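Local coordinates for protein oxidoreductase, iron/ascorbate family (Shewanella oneidensis, PDB 3ON7) that is probably an iron(II)-dependent oxygenase that oxidises L-arginine with 2-oxoglutarate and, in a second reaction, breaks 2-oxoglutarate down to ethylene, at residues T6-A11 / V29-P34; E38-I43 / L107-K112; T181-A186 / S247-L252. One frame throughout, in Å; residues are numbered along the deposited sequence. Where two conformers were deposited one is given.

Interaction 1 of 3, residues T6-A11 / V29-P34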
loop_
_atom_site.group_PDB
_atom_site.type_symbol
_atom_site.label_atom_id
_atom_site.label_comp_id
_atom_site.label_asym_id
_atom_site.label_seq_id
_atom_site.Cartn_x
_atom_site.Cartn_y
_atom_site.Cartn_z
ATOM N N THR B 6 -1.934 38.093 -16.060
ATOM C CA THR B 6 -3.204 37.509 -16.479
ATOM C C THR B 6 -3.280 37.542 -17.987
ATOM O O THR B 6 -3.136 38.593 -18.573
ATOM C CB THR B 6 -4.390 38.291 -15.956
ATOM O OG1 THR B 6 -4.406 38.242 -14.521
ATOM C CG2 THR B 6 -5.685 37.700 -16.523
ATOM N N ILE B 7 -3.494 36.396 -18.624
ATOM C CA ILE B 7 -3.631 36.356 -20.081
ATOM C C ILE B 7 -5.070 36.061 -20.455
ATOM O O ILE B 7 -5.621 35.061 -20.034
ATOM C CB ILE B 7 -2.727 35.293 -20.706
ATOM C CG1 ILE B 7 -1.255 35.632 -20.434
ATOM C CG2 ILE B 7 -2.977 35.225 -22.202
ATOM C CD1 ILE B 7 -0.315 34.455 -20.573
ATOM N N ASP B 8 -5.678 36.938 -21.243
ATOM C CA ASP B 8 -7.048 36.734 -21.730
ATOM C C ASP B 8 -7.081 35.643 -22.794
ATOM O O ASP B 8 -6.471 35.771 -23.845
ATOM C CB ASP B 8 -7.589 38.038 -22.309
ATOM C CG ASP B 8 -9.076 38.016 -22.520
ATOM O OD1 ASP B 8 -9.583 37.089 -23.170
ATOM O OD2 ASP B 8 -9.737 38.964 -22.068
ATOM N N TYR B 9 -7.808 34.574 -22.498
ATOM C CA TYR B 9 -7.917 33.399 -23.362
ATOM C C TYR B 9 -8.367 33.805 -24.742
ATOM O O TYR B 9 -7.965 33.200 -25.724
ATOM C CB TYR B 9 -8.935 32.432 -22.756
ATOM C CG TYR B 9 -9.264 31.213 -23.588
ATOM C CD1 TYR B 9 -8.455 30.072 -23.538
ATOM C CD2 TYR B 9 -10.401 31.177 -24.403
ATOM C CE1 TYR B 9 -8.770 28.946 -24.278
ATOM C CE2 TYR B 9 -10.703 30.049 -25.167
ATOM C CZ TYR B 9 -9.881 28.936 -25.082
ATOM O OH TYR B 9 -10.156 27.814 -25.818
ATOM N N ARG B 10 -9.208 34.832 -24.809
ATOM C CA ARG B 10 -9.815 35.237 -26.071
ATOM C C ARG B 10 -8.838 35.909 -27.026
ATOM O O ARG B 10 -9.063 35.869 -28.234
ATOM C CB ARG B 10 -11.018 36.158 -25.829
ATOM C CG ARG B 10 -12.151 35.503 -25.039
ATOM C CD ARG B 10 -13.148 36.524 -24.542
ATOM N NE ARG B 10 -12.508 37.545 -23.716
ATOM C CZ ARG B 10 -13.137 38.576 -23.163
ATOM N NH1 ARG B 10 -14.439 38.743 -23.333
ATOM N NH2 ARG B 10 -12.454 39.446 -22.428
ATOM N N ALA B 11 -7.765 36.513 -26.506
ATOM C CA ALA B 11 -6.798 37.205 -27.368
ATOM C C ALA B 11 -6.128 36.255 -28.373
ATOM O O ALA B 11 -5.937 35.063 -28.097
ATOM C CB ALA B 11 -5.766 37.895 -26.534
ATOM N N VAL B 29 -1.739 32.079 -16.088
ATOM C CA VAL B 29 -3.027 32.520 -15.570
ATOM C C VAL B 29 -3.927 32.866 -16.766
ATOM O O VAL B 29 -3.536 33.660 -17.597
ATOM C CB VAL B 29 -2.823 33.751 -14.674
ATOM C CG1 VAL B 29 -4.144 34.260 -14.140
ATOM C CG2 VAL B 29 -1.862 33.435 -13.545
ATOM N N LEU B 30 -5.100 32.242 -16.872
ATOM C CA LEU B 30 -6.018 32.521 -17.972
ATOM C C LEU B 30 -7.311 33.156 -17.491
ATOM O O LEU B 30 -7.956 32.619 -16.590
ATOM C CB LEU B 30 -6.367 31.243 -18.730
ATOM C CG LEU B 30 -5.317 30.653 -19.663
ATOM C CD1 LEU B 30 -5.842 29.337 -20.227
ATOM C CD2 LEU B 30 -4.954 31.614 -20.761
ATOM N N SER B 31 -7.705 34.273 -18.112
ATOM C CA SER B 31 -9.052 34.835 -17.909
ATOM C C SER B 31 -9.967 34.536 -19.099
ATOM O O SER B 31 -9.494 34.140 -20.176
ATOM C CB SER B 31 -8.991 36.336 -17.663
ATOM O OG SER B 31 -9.013 37.044 -18.877
ATOM N N ASN B 32 -11.271 34.704 -18.886
ATOM C CA ASN B 32 -12.271 34.510 -19.935
ATOM C C ASN B 32 -12.117 33.185 -20.668
ATOM O O ASN B 32 -12.135 33.147 -21.892
ATOM C CB ASN B 32 -12.183 35.661 -20.929
ATOM C CG ASN B 32 -12.510 36.981 -20.290
ATOM O OD1 ASN B 32 -11.626 37.686 -19.820
ATOM N ND2 ASN B 32 -13.793 37.305 -20.232
ATOM N N HIS B 33 -11.921 32.116 -19.907
ATOM C CA HIS B 33 -11.783 30.760 -20.451
ATOM C C HIS B 33 -13.157 30.182 -20.792
ATOM O O HIS B 33 -14.181 30.762 -20.420
ATOM C CB HIS B 33 -11.045 29.848 -19.445
ATOM C CG HIS B 33 -11.656 29.838 -18.084
ATOM N ND1 HIS B 33 -12.711 29.018 -17.747
ATOM C CD2 HIS B 33 -11.388 30.580 -16.981
ATOM C CE1 HIS B 33 -13.065 29.255 -16.494
ATOM N NE2 HIS B 33 -12.278 30.198 -16.006
ATOM N N PRO B 34 -13.189 29.038 -21.498
ATOM C CA PRO B 34 -14.456 28.477 -21.953
ATOM C C PRO B 34 -15.294 27.716 -20.944
ATOM O O PRO B 34 -16.345 27.223 -21.310
ATOM C CB PRO B 34 -14.040 27.490 -23.066
ATOM C CG PRO B 34 -12.605 27.645 -23.249
ATOM C CD PRO B 34 -12.050 28.281 -22.032
#
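The guanidinium of R10 lies flat against the side-chain amide of N32: their planes are 8° apart and R10 CZ is 3.3 Å from N32 CG, a stack of one planar group on another. D8 holds the cation in that attitude by gripping it side-on, R10 NE donating to D8 OD1 at 3.0 Å and R10 NH2 to D8 OD2 at 2.8 Å. Both bonds use syn lone pairs and run almost in the guanidinium plane, with a bend of the arginine chain (chi3 -57°) placing NE for its share. The anti lone pair of D8 OD1 takes the backbone N of R10 at 2.8 Å, which makes an Asx turn and gives that oxygen two donors.

The backbones pair as parallel strands. I7 N donates to V29 O at 2.9 Å and S31 N to I7 O at 2.9 Å; the pattern then runs past the strand into the turn, where Y9 N reaches S31 O at 2.9 Å. Beyond it the pyrrolidine of P34 covers one face of the Y9 ring. P34 CD stands 3.8 Å from the ring centroid and 13° off the normal, a CH-pi contact, while L30 CD1 comes to the ring edge.

The contact closes the beta-alpha-beta unit of strand 6-8, helix 14-25 and strand 27-31. I7 and L30 share the face that packs on F18 of that helix. Helix 103-126 meets Y9 and P34 through L116 and takes the Y9 hydroxyl through E119, while L30 bonds through its backbone to I210 of strand 210-214, next in the sheet.

Interaction 2 of 3, residues E38-I43 / L107-K112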
loop_
_atom_site.group_PDB
_atom_site.type_symbol
_atom_site.label_atom_id
_atom_site.label_comp_id
_atom_site.label_asym_id
_atom_site.label_seq_id
_atom_site.Cartn_x
_atom_site.Cartn_y
_atom_site.Cartn_z
ATOM N N GLU B 38 -21.022 29.843 -14.399
ATOM C CA GLU B 38 -22.100 29.525 -13.486
ATOM C C GLU B 38 -22.066 28.056 -13.092
ATOM O O GLU B 38 -22.593 27.709 -12.055
ATOM C CB GLU B 38 -23.472 29.975 -14.025
ATOM C CG GLU B 38 -24.088 29.154 -15.152
ATOM C CD GLU B 38 -25.612 29.358 -15.255
ATOM O OE1 GLU B 38 -26.044 30.507 -15.529
ATOM O OE2 GLU B 38 -26.369 28.366 -15.061
ATOM N N LEU B 39 -21.421 27.206 -13.894
ATOM C CA LEU B 39 -21.174 25.831 -13.484
ATOM C C LEU B 39 -20.225 25.838 -12.276
ATOM O O LEU B 39 -20.506 25.204 -11.255
ATOM C CB LEU B 39 -20.612 24.988 -14.628
ATOM C CG LEU B 39 -20.282 23.517 -14.311
ATOM C CD1 LEU B 39 -21.524 22.686 -13.903
ATOM C CD2 LEU B 39 -19.594 22.874 -15.492
ATOM N N VAL B 40 -19.139 26.601 -12.376
ATOM C CA VAL B 40 -18.165 26.694 -11.293
ATOM C C VAL B 40 -18.806 27.226 -10.005
ATOM O O VAL B 40 -18.503 26.734 -8.921
ATOM C CB VAL B 40 -16.954 27.551 -11.708
ATOM C CG1 VAL B 40 -15.989 27.740 -10.557
ATOM C CG2 VAL B 40 -16.248 26.907 -12.876
ATOM N N GLU B 41 -19.710 28.201 -10.137
ATOM C CA GLU B 41 -20.416 28.773 -8.988
ATOM C C GLU B 41 -21.408 27.751 -8.410
ATOM O O GLU B 41 -21.575 27.660 -7.208
ATOM C CB GLU B 41 -21.179 30.062 -9.393
ATOM C CG GLU B 41 -20.317 31.251 -9.830
ATOM C CD GLU B 41 -21.084 32.316 -10.700
ATOM O OE1 GLU B 41 -22.345 32.280 -10.774
ATOM O OE2 GLU B 41 -20.411 33.193 -11.310
ATOM N N ARG B 42 -22.102 27.030 -9.282
ATOM C CA ARG B 42 -23.073 26.018 -8.873
ATOM C C ARG B 42 -22.347 24.918 -8.061
ATOM O O ARG B 42 -22.867 24.421 -7.053
ATOM C CB ARG B 42 -23.801 25.434 -10.113
ATOM C CG ARG B 42 -25.334 25.512 -10.066
ATOM C CD ARG B 42 -25.999 25.755 -11.445
ATOM N NE ARG B 42 -25.807 24.640 -12.385
ATOM C CZ ARG B 42 -25.252 24.718 -13.601
ATOM N NH1 ARG B 42 -24.822 25.875 -14.101
ATOM N NH2 ARG B 42 -25.139 23.615 -14.341
ATOM N N ILE B 43 -21.145 24.566 -8.508
ATOM C CA ILE B 43 -20.308 23.581 -7.843
ATOM C C ILE B 43 -19.804 24.068 -6.475
ATOM O O ILE B 43 -19.887 23.320 -5.497
ATOM C CB ILE B 43 -19.150 23.131 -8.777
ATOM C CG1 ILE B 43 -19.702 22.153 -9.824
ATOM C CG2 ILE B 43 -18.017 22.451 -8.026
ATOM C CD1 ILE B 43 -18.810 21.983 -11.017
ATOM N N LEU B 107 -18.892 15.742 -12.634
ATOM C CA LEU B 107 -18.347 15.061 -13.800
ATOM C C LEU B 107 -18.440 15.918 -15.089
ATOM O O LEU B 107 -17.600 15.794 -15.959
ATOM C CB LEU B 107 -18.997 13.675 -13.997
ATOM C CG LEU B 107 -18.715 12.658 -12.882
ATOM C CD1 LEU B 107 -19.320 11.306 -13.196
ATOM C CD2 LEU B 107 -17.213 12.524 -12.603
ATOM N N ALA B 108 -19.451 16.771 -15.211
ATOM C CA ALA B 108 -19.494 17.724 -16.319
ATOM C C ALA B 108 -18.308 18.678 -16.195
ATOM O O ALA B 108 -17.651 18.977 -17.177
ATOM C CB ALA B 108 -20.817 18.491 -16.346
ATOM N N TYR B 109 -18.003 19.121 -14.983
ATOM C CA TYR B 109 -16.841 19.985 -14.787
ATOM C C TYR B 109 -15.526 19.257 -15.109
ATOM O O TYR B 109 -14.683 19.790 -15.828
ATOM C CB TYR B 109 -16.784 20.585 -13.376
ATOM C CG TYR B 109 -15.504 21.364 -13.180
ATOM C CD1 TYR B 109 -15.394 22.662 -13.636
ATOM C CD2 TYR B 109 -14.380 20.781 -12.580
ATOM C CE1 TYR B 109 -14.230 23.376 -13.491
ATOM C CE2 TYR B 109 -13.201 21.488 -12.440
ATOM C CZ TYR B 109 -13.135 22.785 -12.902
ATOM O OH TYR B 109 -11.976 23.508 -12.788
ATOM N N TYR B 110 -15.360 18.057 -14.568
ATOM C CA TYR B 110 -14.191 17.199 -14.841
ATOM C C TYR B 110 -13.958 17.028 -16.341
ATOM O O TYR B 110 -12.815 17.099 -16.816
ATOM C CB TYR B 110 -14.407 15.821 -14.207
ATOM C CG TYR B 110 -13.271 14.813 -14.379
ATOM C CD1 TYR B 110 -13.178 14.003 -15.512
ATOM C CD2 TYR B 110 -12.328 14.624 -13.363
ATOM C CE1 TYR B 110 -12.127 13.068 -15.649
ATOM C CE2 TYR B 110 -11.291 13.701 -13.487
ATOM C CZ TYR B 110 -11.196 12.924 -14.622
ATOM O OH TYR B 110 -10.161 12.007 -14.713
ATOM N N GLU B 111 -15.045 16.798 -17.078
ATOM C CA GLU B 111 -14.972 16.575 -18.518
ATOM C C GLU B 111 -14.514 17.872 -19.180
ATOM O O GLU B 111 -13.599 17.860 -20.009
ATOM C CB GLU B 111 -16.350 16.111 -19.056
ATOM C CG GLU B 111 -16.446 15.936 -20.577
ATOM C CD GLU B 111 -17.853 15.542 -21.056
ATOM N N LYS B 112 -15.132 18.986 -18.779
ATOM C CA LYS B 112 -14.851 20.283 -19.393
ATOM C C LYS B 112 -13.448 20.788 -19.068
ATOM O O LYS B 112 -12.833 21.463 -19.883
ATOM C CB LYS B 112 -15.899 21.315 -18.957
ATOM C CG LYS B 112 -17.283 21.103 -19.607
ATOM C CD LYS B 112 -18.329 22.109 -19.103
ATOM C CE LYS B 112 -19.491 22.301 -20.092
ATOM N NZ LYS B 112 -20.667 21.414 -19.836
#
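L39 opens the contact and points at the partner helix, where its CD2 methyl meets both the backbone and a lysine chain. CG lies anti to the backbone N (chi1 179°), and chi2 of 63° then sets the methyls; L39 CD2 is 3.9 Å from K112 CD, so the aliphatic middle of the lysine does the touching. The same methyl is 4.1 Å from Y109 CA and lies near the carbonyl carbon of A108. V40, next in sequence, approaches the tyrosine from farther along its ring: V40 CG2 is 4.1 Å from Y109 CE1, an oblique and light contact. One turn after L39, I43 supplies the tightest touch, its CD1 lying 3.4 Å from Y109 CB, with the two side chains crossing at about a right angle. Y109 is thus met at its root by L39 and I43 and on its ring by V40.

No hydrogen bond or salt bridge spans the two segments. Their axes approach to 10.7 Å at an angle of 137° between their directions, and 206 Å² is buried in total, which fits a modest apolar crossing with one central aromatic residue.

Both helices fall in the N-terminal dioxygenase family region. Helix 103-126 adds more to this interface, since N105 touches L39 and I43, and I106 touches I43. I43 also reaches L248 of strand 245-252, so helix 37-51 packs on both the long helix and that strand.

Interaction 3 of 3, residues T181-A186 / S247-L252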
loop_
_atom_site.group_PDB
_atom_site.type_symbol
_atom_site.label_atom_id
_atom_site.label_comp_id
_atom_site.label_asym_id
_atom_site.label_seq_id
_atom_site.Cartn_x
_atom_site.Cartn_y
_atom_site.Cartn_z
ATOM N N THR B 181 -1.550 20.910 -13.545
ATOM C CA THR B 181 -2.624 21.126 -12.616
ATOM C C THR B 181 -3.438 22.350 -13.044
ATOM O O THR B 181 -2.885 23.284 -13.567
ATOM C CB THR B 181 -2.043 21.290 -11.231
ATOM O OG1 THR B 181 -1.320 20.086 -10.909
ATOM C CG2 THR B 181 -3.153 21.568 -10.199
ATOM N N VAL B 182 -4.750 22.320 -12.817
ATOM C CA VAL B 182 -5.665 23.347 -13.318
ATOM C C VAL B 182 -6.583 23.819 -12.177
ATOM O O VAL B 182 -7.298 23.004 -11.591
ATOM C CB VAL B 182 -6.536 22.728 -14.438
ATOM C CG1 VAL B 182 -7.716 23.647 -14.790
ATOM C CG2 VAL B 182 -5.664 22.376 -15.651
ATOM N N LEU B 183 -6.555 25.110 -11.844
ATOM C CA LEU B 183 -7.298 25.611 -10.661
ATOM C C LEU B 183 -8.047 26.935 -10.894
ATOM O O LEU B 183 -7.409 27.974 -11.031
ATOM C CB LEU B 183 -6.336 25.771 -9.482
ATOM C CG LEU B 183 -6.853 26.480 -8.218
ATOM C CD1 LEU B 183 -7.785 25.595 -7.427
ATOM C CD2 LEU B 183 -5.694 26.917 -7.340
ATOM N N PRO B 184 -9.400 26.907 -10.878
ATOM C CA PRO B 184 -10.150 28.140 -10.881
ATOM C C PRO B 184 -9.940 28.883 -9.580
ATOM O O PRO B 184 -9.820 28.257 -8.524
ATOM C CB PRO B 184 -11.607 27.677 -10.957
ATOM C CG PRO B 184 -11.577 26.239 -11.201
ATOM C CD PRO B 184 -10.290 25.749 -10.710
ATOM N N THR B 185 -9.904 30.205 -9.651
ATOM C CA THR B 185 -9.778 31.016 -8.451
ATOM C C THR B 185 -11.100 31.741 -8.149
ATOM O O THR B 185 -11.998 31.756 -8.998
ATOM C CB THR B 185 -8.682 32.023 -8.615
ATOM O OG1 THR B 185 -9.002 32.872 -9.716
ATOM C CG2 THR B 185 -7.370 31.330 -8.863
ATOM N N ALA B 186 -11.204 32.341 -6.955
ATOM C CA ALA B 186 -12.455 32.997 -6.499
ATOM C C ALA B 186 -12.215 34.233 -5.631
ATOM O O ALA B 186 -12.848 34.405 -4.577
ATOM C CB ALA B 186 -13.348 31.991 -5.755
ATOM N N SER B 247 -11.994 25.128 -2.782
ATOM C CA SER B 247 -11.183 25.181 -4.013
ATOM C C SER B 247 -11.181 23.825 -4.739
ATOM O O SER B 247 -11.408 22.791 -4.112
ATOM C CB SER B 247 -9.764 25.645 -3.717
ATOM O OG SER B 247 -9.099 24.693 -2.943
ATOM N N LEU B 248 -10.933 23.849 -6.053
ATOM C CA LEU B 248 -11.166 22.690 -6.924
ATOM C C LEU B 248 -9.955 22.314 -7.804
ATOM O O LEU B 248 -10.081 22.137 -9.007
ATOM C CB LEU B 248 -12.362 22.988 -7.826
ATOM C CG LEU B 248 -13.644 23.465 -7.149
ATOM C CD1 LEU B 248 -14.583 24.020 -8.210
ATOM C CD2 LEU B 248 -14.297 22.353 -6.374
ATOM N N PRO B 249 -8.771 22.167 -7.213
ATOM C CA PRO B 249 -7.642 21.860 -8.093
ATOM C C PRO B 249 -7.859 20.527 -8.805
ATOM O O PRO B 249 -8.316 19.587 -8.166
ATOM C CB PRO B 249 -6.458 21.747 -7.122
ATOM C CG PRO B 249 -7.083 21.303 -5.853
ATOM C CD PRO B 249 -8.413 22.043 -5.795
ATOM N N LEU B 250 -7.561 20.463 -10.103
ATOM C CA LEU B 250 -7.626 19.211 -10.870
ATOM C C LEU B 250 -6.190 18.819 -11.234
ATOM O O LEU B 250 -5.509 19.567 -11.922
ATOM C CB LEU B 250 -8.442 19.373 -12.145
ATOM C CG LEU B 250 -8.461 18.146 -13.081
ATOM C CD1 LEU B 250 -9.259 16.989 -12.406
ATOM C CD2 LEU B 250 -8.991 18.460 -14.435
ATOM N N PHE B 251 -5.745 17.657 -10.755
ATOM C CA PHE B 251 -4.375 17.173 -10.995
ATOM C C PHE B 251 -4.357 16.201 -12.168
ATOM O O PHE B 251 -4.841 15.066 -12.058
ATOM C CB PHE B 251 -3.832 16.542 -9.723
ATOM C CG PHE B 251 -3.738 17.520 -8.569
ATOM C CD1 PHE B 251 -2.598 18.302 -8.385
ATOM C CD2 PHE B 251 -4.807 17.697 -7.708
ATOM C CE1 PHE B 251 -2.525 19.228 -7.361
ATOM C CE2 PHE B 251 -4.731 18.599 -6.664
ATOM C CZ PHE B 251 -3.598 19.375 -6.491
ATOM N N LEU B 252 -3.842 16.667 -13.312
ATOM C CA LEU B 252 -3.806 15.835 -14.529
ATOM C C LEU B 252 -2.568 14.950 -14.390
ATOM O O LEU B 252 -1.464 15.470 -14.227
ATOM C CB LEU B 252 -3.740 16.693 -15.822
ATOM C CG LEU B 252 -4.961 17.491 -16.309
ATOM C CD1 LEU B 252 -6.160 16.616 -16.456
ATOM C CD2 LEU B 252 -5.308 18.680 -15.421
HETATM O O HOH W 1 -9.970 22.415 -11.567
HETATM O O HOH W 2 -11.240 26.332 -7.388
#
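T181 runs alongside F251, the two side chains pointing the same way from a non-hydrogen-bonded antiparallel pair. Its CB already borders the neighbouring strand, 3.9 Å from L250 O. From there the branches part. CG2, anti to the backbone N, lies 3.5 Å from L250 O and makes an off-centre CH-pi contact with F251: T181 CG2 is 4.1 Å from the ring centroid and 30° off the normal. OG1, beside the backbone N (chi1 -60°), stops 3.3 Å from F251 CD1, while its hydrogen bonds go to D176 and N178.

One residue on, V182 and L250 form the hydrogen-bonded pair. V182 N donates to L250 O at 3.0 Å, and L250 N returns a bond to V182 O at 3.0 Å with an N-H...O angle of 163°. On the face shared by these two residues, V182 CG2 also packs on L252 CD2.

Toward S247 the strands part, and water replaces direct pairing. One water donates to V182 O at 2.7 Å and to L248 O at 2.6 Å, so V182 O accepts twice; another links P184 O to L248 N. The CD1 methyl of L183 covers the N and CD of P249, whose proline nitrogen has no hydrogen to offer.

In the main sheet of the double-stranded beta-helix (jelly-roll) core known for 2-oxoglutarate/iron oxygenases, strand 180-184 lies between strands 210-214 and 245-252, with strand 151-157 beyond the latter. Helix 103-126 covers one side, where A113 meets L250 and N114 meets both L250 and L252.

How the interactions relate
Interactions 1 and 3 belong to the same mixed sheet, 15 Å apart between centres and about 6 Å between nearest atoms; strand 210-214 lies between strands 27-31 and 180-184. Interaction 2 adjoins interaction 1 in sequence, helix 37-51 following strand 27-31, yet their centres are 18 Å apart. Interactions 2 and 3 touch directly: Y109 OH lies 3.2 Å from P184 CG, and Y110 CD2 lies 4.0 Å from L250 CD1. Helix 103-126 forms one side of interaction 2 and packs on interactions 1 and 3. Interaction 3 comes to the probable iron site: T181 OG1 hydrogen-bonds D176, which with H174 and H231 faces one vacant point, consistent with the facial triad of 2-oxoglutarate oxygenases.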